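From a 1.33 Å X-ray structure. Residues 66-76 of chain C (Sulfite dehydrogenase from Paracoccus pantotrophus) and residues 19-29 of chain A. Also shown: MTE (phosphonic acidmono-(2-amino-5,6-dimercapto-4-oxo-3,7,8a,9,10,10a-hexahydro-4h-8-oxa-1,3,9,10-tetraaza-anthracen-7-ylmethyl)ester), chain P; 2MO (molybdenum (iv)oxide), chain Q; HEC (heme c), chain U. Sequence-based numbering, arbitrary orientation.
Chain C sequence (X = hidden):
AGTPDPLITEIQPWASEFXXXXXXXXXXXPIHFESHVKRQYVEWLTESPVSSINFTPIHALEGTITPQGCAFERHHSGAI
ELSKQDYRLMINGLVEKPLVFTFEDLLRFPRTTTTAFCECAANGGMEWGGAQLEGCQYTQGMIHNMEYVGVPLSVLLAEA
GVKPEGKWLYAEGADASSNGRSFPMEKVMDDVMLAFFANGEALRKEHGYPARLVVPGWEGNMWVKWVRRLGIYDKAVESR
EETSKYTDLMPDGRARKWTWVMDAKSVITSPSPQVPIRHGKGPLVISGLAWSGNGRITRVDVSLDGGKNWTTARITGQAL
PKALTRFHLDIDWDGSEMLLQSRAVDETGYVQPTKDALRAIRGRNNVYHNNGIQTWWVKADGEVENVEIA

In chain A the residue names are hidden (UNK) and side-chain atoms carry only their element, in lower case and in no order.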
ATOM      1  N   THR C  66       0.961   4.753  -3.154  1.00  6.01           N
ATOM      2  CA  THR C  66       1.635   4.158  -4.301  1.00  6.35           C
ATOM      3  C   THR C  66       1.975   2.697  -3.987  1.00  7.16           C
ATOM      4  O   THR C  66       2.610   2.445  -2.959  1.00  7.85           O
ATOM      5  CB  THR C  66       2.974   4.864  -4.617  1.00  7.25           C
ATOM      6  OG1 THR C  66       2.811   6.280  -4.587  1.00  7.43           O
ATOM      7  CG2 THR C  66       3.478   4.435  -5.990  1.00  8.16           C
ATOM      8  N   PRO C  67       1.544   1.740  -4.830  1.00  6.56           N
ATOM      9  CA  PRO C  67       1.999   0.366  -4.618  1.00  6.35           C
ATOM     10  C   PRO C  67       3.520   0.292  -4.704  1.00  6.80           C
ATOM     11  O   PRO C  67       4.103   0.718  -5.703  1.00  7.00           O
ATOM     12  CB  PRO C  67       1.333  -0.429  -5.742  1.00  7.00           C
ATOM     13  CG  PRO C  67       0.267   0.435  -6.278  1.00  6.83           C
ATOM     14  CD  PRO C  67       0.758   1.858  -6.062  1.00  7.23           C
ATOM     15  N   GLN C  68       4.170  -0.241  -3.687  1.00  7.08           N
ATOM     16  CA  GLN C  68       5.596  -0.149  -3.599  1.00  7.40           C
ATOM     17  C   GLN C  68       6.287  -0.914  -4.730  1.00  7.22           C
ATOM     18  O   GLN C  68       7.382  -0.530  -5.140  1.00  8.17           O
ATOM     19  CB  GLN C  68       6.081  -0.550  -2.203  1.00  8.21           C
ATOM     20  CG  GLN C  68       5.512  -1.812  -1.639  1.00  7.60           C
ATOM     21  CD  GLN C  68       4.275  -1.597  -0.776  1.00  7.08           C
ATOM     22  OE1 GLN C  68       3.451  -0.734  -1.046  1.00  8.21           O
ATOM     23  NE2 GLN C  68       4.146  -2.390   0.259  1.00  8.18           N
ATOM     24  N   GLY C  69       5.645  -1.951  -5.263  1.00  6.67           N
ATOM     25  CA  GLY C  69       6.217  -2.671  -6.409  1.00  7.06           C
ATOM     26  C   GLY C  69       6.369  -1.869  -7.677  1.00  6.05           C
ATOM     27  O   GLY C  69       7.204  -2.215  -8.503  1.00  7.29           O
ATOM     28  N   CYS C  70       5.582  -0.811  -7.834  1.00  5.70           N
ATOM     29  CA  CYS C  70       5.703   0.060  -9.025  1.00  6.80           C
ATOM     30  C   CYS C  70       6.094   1.487  -8.660  1.00  6.26           C
ATOM     31  O   CYS C  70       6.056   2.351  -9.518  1.00  7.58           O
ATOM     32  CB  CYS C  70       4.463   0.023  -9.917  1.00  7.15           C
ATOM     33  SG  CYS C  70       2.979   0.628  -9.182  1.00  9.97           S
ATOM     34  N   ALA C  71       6.488   1.707  -7.414  1.00  6.27           N
ATOM     35  CA  ALA C  71       6.981   3.008  -6.966  1.00  6.08           C
ATOM     36  C   ALA C  71       8.388   3.255  -7.537  1.00  6.05           C
ATOM     37  O   ALA C  71       9.244   2.378  -7.472  1.00  6.83           O
ATOM     38  CB  ALA C  71       6.980   3.075  -5.468  1.00  6.22           C
ATOM     39  N   PHE C  72       8.603   4.440  -8.116  1.00  5.99           N
ATOM     40  CA  PHE C  72       9.826   4.740  -8.840  1.00  6.11           C
ATOM     41  C   PHE C  72      11.074   4.517  -7.999  1.00  5.65           C
ATOM     42  O   PHE C  72      11.054   4.597  -6.770  1.00  6.19           O
ATOM     43  CB  PHE C  72       9.828   6.168  -9.409  1.00  7.12           C
ATOM     44  CG  PHE C  72      10.367   7.226  -8.468  1.00  6.89           C
ATOM     45  CD1 PHE C  72       9.656   7.637  -7.360  1.00  7.52           C
ATOM     46  CD2 PHE C  72      11.568   7.865  -8.730  1.00  6.56           C
ATOM     47  CE1 PHE C  72      10.136   8.628  -6.530  1.00  6.20           C
ATOM     48  CE2 PHE C  72      12.060   8.824  -7.902  1.00  6.83           C
ATOM     49  CZ  PHE C  72      11.340   9.255  -6.809  1.00  6.72           C
ATOM     50  N   GLU C  73      12.161   4.305  -8.725  1.00  6.35           N
ATOM     51  CA  GLU C  73      13.496   4.177  -8.183  1.00  6.95           C
ATOM     52  C   GLU C  73      14.401   5.244  -8.728  1.00  6.89           C
ATOM     53  O   GLU C  73      14.364   5.573  -9.920  1.00  7.74           O
ATOM     54  CB  GLU C  73      14.100   2.865  -8.658  1.00  8.61           C
ATOM     55  CG  GLU C  73      13.387   1.617  -8.267  1.00  9.17           C
ATOM     56  CD  GLU C  73      13.930   0.401  -9.019  1.00  8.23           C
ATOM     57  OE1 GLU C  73      15.126   0.035  -8.861  1.00  9.43           O
ATOM     58  OE2 GLU C  73      13.131  -0.200  -9.758  1.00 10.84           O
ATOM     59  N   ARG C  74      15.298   5.756  -7.888  1.00  5.99           N
ATOM     60  CA  ARG C  74      16.420   6.605  -8.355  1.00  6.46           C
ATOM     61  C   ARG C  74      17.658   6.146  -7.589  1.00  6.29           C
ATOM     62  O   ARG C  74      17.690   6.196  -6.367  1.00  5.71           O
ATOM     63  CB  ARG C  74      16.160   8.087  -8.152  1.00  6.42           C
ATOM     64  CG  ARG C  74      16.900   8.998  -9.080  1.00  6.92           C
ATOM     65  CD  ARG C  74      18.416   8.990  -8.940  1.00  7.12           C
ATOM     66  NE  ARG C  74      18.954  10.210  -9.553  1.00  8.46           N
ATOM     67  CZ  ARG C  74      20.065  10.267 -10.259  1.00  8.00           C
ATOM     68  NH1 ARG C  74      20.426  11.424 -10.780  1.00 10.26           N
ATOM     69  NH2 ARG C  74      20.826   9.194 -10.445  1.00  9.26           N
ATOM     70  N   HIS C  75      18.647   5.667  -8.327  1.00  5.94           N
ATOM     71  CA  HIS C  75      19.930   5.228  -7.748  1.00  6.54           C
ATOM     72  C   HIS C  75      21.073   5.963  -8.407  1.00  6.00           C
ATOM     73  O   HIS C  75      20.942   6.436  -9.527  1.00  6.31           O
ATOM     74  CB  HIS C  75      20.187   3.726  -7.993  1.00  6.42           C
ATOM     75  CG  HIS C  75      19.000   2.885  -7.692  1.00  6.60           C
ATOM     76  ND1 HIS C  75      18.454   1.955  -8.553  1.00  9.38           N
ATOM     77  CD2 HIS C  75      18.208   2.915  -6.604  1.00  4.77           C
ATOM     78  CE1 HIS C  75      17.380   1.431  -7.974  1.00  5.20           C
ATOM     79  NE2 HIS C  75      17.214   2.008  -6.799  1.00  9.01           N
ATOM     80  N   HIS C  76      22.221   5.964  -7.737  1.00  6.09           N
ATOM     81  CA  HIS C  76      23.453   6.493  -8.325  1.00  6.73           C
ATOM     82  C   HIS C  76      24.554   5.445  -8.498  1.00  6.54           C
ATOM     83  O   HIS C  76      25.492   5.671  -9.264  1.00  7.02           O
ATOM     84  CB  HIS C  76      23.984   7.687  -7.514  1.00  7.31           C
ATOM     85  CG  HIS C  76      23.065   8.869  -7.495  1.00  6.33           C
ATOM     86  ND1 HIS C  76      23.282  10.048  -8.168  1.00  9.51           N
ATOM     87  CD2 HIS C  76      21.898   9.032  -6.819  1.00  4.86           C
ATOM     88  CE1 HIS C  76      22.269  10.873  -7.920  1.00  5.16           C
ATOM     89  NE2 HIS C  76      21.434  10.284  -7.090  1.00  9.24           N
TER
ATOM     90  N   UNK A  19      25.025  -1.978  -7.479  1.00  8.89           N
ATOM     91  CA  UNK A  19      23.802  -2.712  -7.231  1.00  9.11           C
ATOM     92  C   UNK A  19      23.048  -2.956  -8.543  1.00  8.92           C
ATOM     93  O   UNK A  19      23.582  -2.727  -9.625  1.00  9.78           O
ATOM     94  N   UNK A  20      21.789  -3.364  -8.453  1.00  9.48           N
ATOM     95  CA  UNK A  20      20.968  -3.585  -9.650  1.00  9.05           C
ATOM     96  C   UNK A  20      20.542  -2.276 -10.334  1.00  9.07           C
ATOM     97  O   UNK A  20      20.336  -1.240  -9.711  1.00  9.70           O
ATOM     98  o   UNK A  20      18.246  -7.272  -9.684  1.00 18.29           O
ATOM     99  o   UNK A  20      18.042  -6.475  -7.658  1.00 16.91           O
ATOM    100  c   UNK A  20      18.668  -6.593  -8.723  1.00 13.19           C
ATOM    101  c   UNK A  20      19.975  -5.831  -8.866  1.00 11.82           C
ATOM    102  c   UNK A  20      19.714  -4.388  -9.322  1.00 10.04           C
ATOM    103  N   UNK A  21      20.365  -2.360 -11.643  1.00  9.96           N
ATOM    104  CA  UNK A  21      19.944  -1.239 -12.449  1.00  9.83           C
ATOM    105  C   UNK A  21      18.472  -0.905 -12.297  1.00  9.89           C
ATOM    106  O   UNK A  21      17.680  -1.732 -11.841  1.00  9.84           O
ATOM    107  c   UNK A  21      20.268  -1.530 -13.892  1.00 10.33           C
ATOM    108  N   UNK A  22      18.101   0.291 -12.731  1.00 10.16           N
ATOM    109  CA  UNK A  22      16.709   0.745 -12.636  1.00 11.14           C
ATOM    110  C   UNK A  22      15.756   0.068 -13.607  1.00 12.02           C
ATOM    111  O   UNK A  22      14.541   0.270 -13.541  1.00 13.92           O
ATOM    112  c   UNK A  22      16.546   2.262 -12.827  1.00 11.09           C
ATOM    113  c   UNK A  22      16.922   2.682 -14.226  1.00 11.73           C
ATOM    114  c   UNK A  22      17.310   3.042 -11.748  1.00 11.44           C
ATOM    115  N   UNK A  23      16.283  -0.683 -14.553  1.00 11.41           N
ATOM    116  CA  UNK A  23      15.450  -1.417 -15.480  1.00 12.67           C
ATOM    117  C   UNK A  23      15.291  -2.899 -15.119  1.00 12.66           C
ATOM    118  O   UNK A  23      14.709  -3.645 -15.897  1.00 14.61           O
ATOM    119  c   UNK A  23      15.948  -1.200 -16.925  1.00 13.55           C
ATOM    120  o   UNK A  23      17.660  -1.850 -18.398  1.00 20.22           O
ATOM    121  o   UNK A  23      18.077  -2.066 -16.234  1.00 17.09           O
ATOM    122  c   UNK A  23      17.316  -1.766 -17.193  1.00 15.06           C
ATOM    123  N   UNK A  24      15.758  -3.323 -13.940  1.00 11.28           N
ATOM    124  CA  UNK A  24      15.819  -4.742 -13.619  1.00 11.18           C
ATOM    125  C   UNK A  24      14.445  -5.309 -13.291  1.00 10.54           C
ATOM    126  O   UNK A  24      14.175  -6.466 -13.608  1.00 12.21           O
ATOM    127  c   UNK A  24      16.753  -4.985 -12.457  1.00 12.21           C
ATOM    128  N   UNK A  25      13.573  -4.523 -12.654  1.00 10.74           N
ATOM    129  CA  UNK A  25      12.303  -5.058 -12.131  1.00 10.41           C
ATOM    130  C   UNK A  25      11.164  -4.072 -12.348  1.00  9.82           C
ATOM    131  O   UNK A  25      10.954  -3.171 -11.533  1.00 11.30           O
ATOM    132  n   UNK A  25      13.529  -7.629 -10.685  1.00 16.87           N
ATOM    133  c   UNK A  25      14.662  -8.204 -10.318  1.00 16.34           C
ATOM    134  c   UNK A  25      14.774  -6.086  -9.760  1.00 14.99           C
ATOM    135  c   UNK A  25      13.565  -6.299 -10.330  1.00 13.46           C
ATOM    136  c   UNK A  25      12.445  -5.361 -10.639  1.00 11.64           C
ATOM    137  n   UNK A  25      15.430  -7.293  -9.750  1.00 17.36           N
ATOM    138  N   UNK A  26      10.425  -4.225 -13.460  1.00  9.02           N
ATOM    139  CA  UNK A  26       9.344  -3.294 -13.712  1.00  8.87           C
ATOM    140  C   UNK A  26       8.242  -3.294 -12.653  1.00  7.96           C
ATOM    141  O   UNK A  26       7.614  -2.260 -12.418  1.00  8.43           O
ATOM    142  c   UNK A  26      10.752  -5.013 -14.661  1.00 10.24           C
ATOM    143  c   UNK A  26       8.844  -3.723 -15.093  1.00  9.86           C
ATOM    144  c   UNK A  26      10.044  -4.243 -15.754  1.00 11.54           C
ATOM    145  N   UNK A  27       7.988  -4.442 -12.048  1.00  7.63           N
ATOM    146  CA  UNK A  27       7.044  -4.552 -10.949  1.00  7.17           C
ATOM    147  C   UNK A  27       7.700  -5.474  -9.910  1.00  7.13           C
ATOM    148  O   UNK A  27       7.839  -6.690 -10.121  1.00  8.78           O
ATOM    149  c   UNK A  27       3.624  -5.034  -8.181  1.00  7.30           C
ATOM    150  c   UNK A  27       2.727  -4.011  -8.436  1.00  6.86           C
ATOM    151  c   UNK A  27       2.772  -3.339  -9.655  1.00  7.31           C
ATOM    152  c   UNK A  27       3.713  -3.698 -10.595  1.00  7.37           C
ATOM    153  o   UNK A  27       1.834  -3.692  -7.457  1.00  7.53           O
ATOM    154  c   UNK A  27       4.613  -4.730 -10.369  1.00  7.37           C
ATOM    155  c   UNK A  27       5.676  -5.084 -11.387  1.00  6.94           C
ATOM    156  c   UNK A  27       4.557  -5.373  -9.133  1.00  7.59           C
ATOM    157  N   UNK A  28       8.161  -4.875  -8.816  1.00  6.66           N
ATOM    158  CA  UNK A  28       8.996  -5.565  -7.844  1.00  7.01           C
ATOM    159  C   UNK A  28       8.252  -6.287  -6.759  1.00  6.58           C
ATOM    160  O   UNK A  28       7.077  -6.078  -6.528  1.00  7.38           O
ATOM    161  N   UNK A  29       9.001  -7.153  -6.100  1.00  6.27           N
ATOM    162  CA  UNK A  29       8.608  -7.918  -4.932  1.00  6.86           C
ATOM    163  C   UNK A  29       9.539  -7.606  -3.762  1.00  6.23           C
ATOM    164  O   UNK A  29      10.604  -7.038  -3.951  1.00  6.47           O
ATOM    165  c   UNK A  29       7.551  -9.980  -6.123  1.00  9.04           C
ATOM    166  c   UNK A  29       6.226  -9.938  -5.347  1.00 10.80           C
ATOM    167  c   UNK A  29       8.695  -9.415  -5.275  1.00  7.34           C
ATOM    168  c   UNK A  29       7.848 -11.385  -6.627  1.00 11.78           C
TER
HETATM  169  N1  MTE P 500      20.205   7.204  -1.337  1.00  2.07           N
HETATM  170  C2  MTE P 500      21.325   6.578  -1.692  1.00  1.85           C
HETATM  171  N2  MTE P 500      22.069   5.979  -0.714  1.00  1.77           N
HETATM  172  N3  MTE P 500      21.751   6.496  -2.973  1.00  1.77           N
HETATM  173  C4  MTE P 500      21.095   7.077  -3.998  1.00  1.91           C
HETATM  174  O4  MTE P 500      21.537   6.974  -5.154  1.00  2.06           O
HETATM  175  N5  MTE P 500      19.124   8.471  -4.617  1.00  2.21           N
HETATM  176  C6  MTE P 500      18.333   9.554  -4.066  1.00  1.96           C
HETATM  177  C7  MTE P 500      17.524   9.147  -2.852  1.00  1.95           C
HETATM  178  N8  MTE P 500      18.361   8.422  -1.924  1.00  1.89           N
HETATM  179  C9  MTE P 500      19.875   7.782  -3.688  1.00  2.06           C
HETATM  180  C10 MTE P 500      19.472   7.794  -2.307  1.00  1.99           C
HETATM  181  C1' MTE P 500      17.423  10.253  -5.055  1.00  1.48           C
HETATM  182  S1' MTE P 500      18.102  11.341  -6.231  1.00  2.32           S
HETATM  183  C2' MTE P 500      16.102  10.076  -4.984  1.00  1.41           C
HETATM  184  S2' MTE P 500      15.016  10.999  -6.010  1.00  2.28           S
HETATM  185  C3' MTE P 500      15.480   9.124  -3.978  1.00  1.72           C
HETATM  186  O3' MTE P 500      16.438   8.359  -3.245  1.00  1.90           O
HETATM  187  C4' MTE P 500      14.585   8.150  -4.712  1.00  1.75           C
HETATM  188  O4' MTE P 500      13.991   7.266  -3.767  1.00  2.02           O
HETATM  189  P   MTE P 500      13.357   5.896  -4.337  1.00  2.02           P
HETATM  190  O1P MTE P 500      12.297   6.412  -5.352  1.00  6.76           O
HETATM  191  O2P MTE P 500      14.399   5.140  -5.060  1.00  2.13           O
HETATM  192  O3P MTE P 500      12.699   5.257  -3.173  1.00  2.09           O
HETATM  193 MO   2MO Q 501      16.352  12.639  -7.116  1.00  2.70          MO
HETATM  194  OT1 2MO Q 501      17.614  12.795  -8.593  1.00  3.24           O
HETATM  195  OT2 2MO Q 501      16.219  14.191  -6.202  1.00  3.05           O
HETATM  196 FE   HEC U 500      33.818   9.207 -12.595  1.00  2.11          FE
HETATM  197  CHA HEC U 500      31.149  11.201 -11.931  1.00  1.93           C
HETATM  198  CHB HEC U 500      35.876  11.454 -11.145  1.00  1.73           C
HETATM  199  CHC HEC U 500      36.374   7.041 -12.934  1.00  1.97           C
HETATM  200  CHD HEC U 500      31.898   7.270 -14.562  1.00  2.08           C
HETATM  201  NA  HEC U 500      33.562  10.968 -11.719  1.00  1.82           N
HETATM  202  C1A HEC U 500      32.383  11.675 -11.603  1.00  2.02           C
HETATM  203  C2A HEC U 500      32.649  12.987 -11.017  1.00  1.95           C
HETATM  204  C3A HEC U 500      33.973  13.065 -10.799  1.00  1.90           C
HETATM  205  C4A HEC U 500      34.548  11.794 -11.232  1.00  2.08           C
HETATM  206  CMA HEC U 500      34.761  14.224 -10.167  1.00  2.53           C
HETATM  207  CAA HEC U 500      31.569  14.061 -10.737  1.00  2.24           C
HETATM  208  CBA HEC U 500      31.266  14.893 -11.986  1.00  2.61           C
HETATM  209  CGA HEC U 500      30.287  16.002 -11.758  1.00  2.84           C
HETATM  210  O1A HEC U 500      29.425  15.866 -10.902  1.00  2.51           O
HETATM  211  O2A HEC U 500      30.440  17.006 -12.497  1.00  3.39           O
HETATM  212  NB  HEC U 500      35.731   9.234 -12.089  1.00  2.23           N
HETATM  213  C1B HEC U 500      36.412  10.240 -11.469  1.00  1.90           C
HETATM  214  C2B HEC U 500      37.734   9.743 -11.128  1.00  1.93           C
HETATM  215  C3B HEC U 500      37.871   8.532 -11.632  1.00  2.28           C
HETATM  216  C4B HEC U 500      36.619   8.172 -12.225  1.00  2.32           C
HETATM  217  CMB HEC U 500      38.805  10.675 -10.498  1.00  2.67           C
HETATM  218  CAB HEC U 500      39.089   7.608 -11.519  1.00  2.72           C
HETATM  219  CBB HEC U 500      39.501   7.451 -10.034  1.00  2.68           C
HETATM  220  NC  HEC U 500      34.098   7.477 -13.562  1.00  1.86           N
HETATM  221  C1C HEC U 500      35.247   6.725 -13.622  1.00  2.29           C
HETATM  222  C2C HEC U 500      35.031   5.580 -14.456  1.00  2.42           C
HETATM  223  C3C HEC U 500      33.796   5.691 -14.939  1.00  2.50           C
HETATM  224  C4C HEC U 500      33.193   6.880 -14.386  1.00  1.73           C
HETATM  225  CMC HEC U 500      36.107   4.522 -14.806  1.00  3.03           C
HETATM  226  CAC HEC U 500      33.070   4.806 -15.947  1.00  3.14           C
HETATM  227  CBC HEC U 500      32.999   3.317 -15.815  1.00  2.70           C
HETATM  228  ND  HEC U 500      31.895   9.212 -13.119  1.00  1.84           N
HETATM  229  C1D HEC U 500      31.254   8.261 -13.881  1.00  1.97           C
HETATM  230  C2D HEC U 500      29.847   8.467 -13.915  1.00  2.36           C
HETATM  231  C3D HEC U 500      29.630   9.654 -13.094  1.00  2.27           C
HETATM  232  C4D HEC U 500      30.914  10.083 -12.672  1.00  1.91           C
HETATM  233  CMD HEC U 500      28.743   7.661 -14.581  1.00  2.87           C
HETATM  234  CAD HEC U 500      28.280  10.273 -12.776  1.00  2.20           C
HETATM  235  CBD HEC U 500      27.732   9.639 -11.495  1.00  2.41           C
HETATM  236  CGD HEC U 500      26.399  10.178 -11.095  1.00  2.24           C
HETATM  237  O1D HEC U 500      25.948  11.200 -11.654  1.00  3.28           O
HETATM  238  O2D HEC U 500      25.844   9.657 -10.100  1.00  2.97           O
HETATM  239  O   HOH W   1      16.497  -2.261  -9.269  1.00 14.09           O
HETATM  240  O   HOH W   2      14.372  -2.076 -11.372  1.00 16.84           O
HETATM  241  O   HOH W   3       3.272  -3.540  -5.054  1.00  8.03           O

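Position 19 has no atom beyond the backbone and touches nothing on the chain C stretch: glycine, Gly A19. Position 20 carries three carbons in a chain, the third bearing two oxygens, which is a glutamate. In Glu A20 it is the backbone O that approaches chain C, 3.9 Å from His C75 ND1. Position 21 has a single carbon, its CA-to-CB bond directed away from the chain C stretch, and is Ala A21; the O of water 1 lies within hydrogen-bonding distance of both Ala A21 O (2.9 Å) and Glu C73 OE1 (2.7 Å).

Position 22 has one carbon carrying two more, with no heteroatom. This beta-branched hydrocarbon is valine, and Val A22 CG1 lies 3.6 Å from His C75 ND1. Position 23 shows two carbons, the second holding two oxygens; its CA-to-CB bond points away from the chain C stretch, the side chain makes no contact with it, and the residue is exposed: Asp A23. At position 24 one carbon is again alanine. Ala A24 closes a type I turn begun at Ala A21, its N bonding to Ala A21 O at 3.3 Å.

Position 25 has one carbon leading to a five-membered ring of three carbons and two nitrogens, hence histidine. His A25 NE2 donates to Glu A20 OE2 at 2.8 Å, tying the two side chains together beside the turn. Position 26 has three carbons closing a ring onto the backbone N, the signature of proline; the CA-to-CB bond of Pro A26 points away from the chain C stretch, and its side chain comes no nearer than 7.0 Å.

Position 27 has one carbon, then a six-carbon ring bearing one oxygen: tyrosine. The face of the Tyr A27 ring covers Gly C69, whose CA is 4.3 Å from the ring centroid and 24° off its normal, a CH-pi contact. Tyr A27 CE2 meets Cys C70 CB at 3.8 Å. Position 28 lacks side-chain atoms and is Gly A28, whose N donates to Gly C69 O at 2.8 Å and 170°. Position 29 has four carbons forked at the second, identifying Leu A29, whose CA-to-CB bond points away.

The contact rests on two sites. At Gly C69, the nearly linear backbone bond combines with the aromatic face; an ideal CB there would fall 2.5 Å from Tyr A27 CE1, so the close approach depends on the bare glycine. Water 3 reinforces it, its O accepting from Gly C69 N (2.9 Å) and donating to Tyr A27 OH (2.8 Å). At the other site, Glu C73 reaches the turn through water: besides water 1, the O of water 2 accepts from His A25 N (2.9 Å) and lies 2.8 Å from Glu C73 OE2. His C75 ND1, packed against Val A22, is buried without a polar partner.

Chain A 19-29: GEAVDAHPYGL
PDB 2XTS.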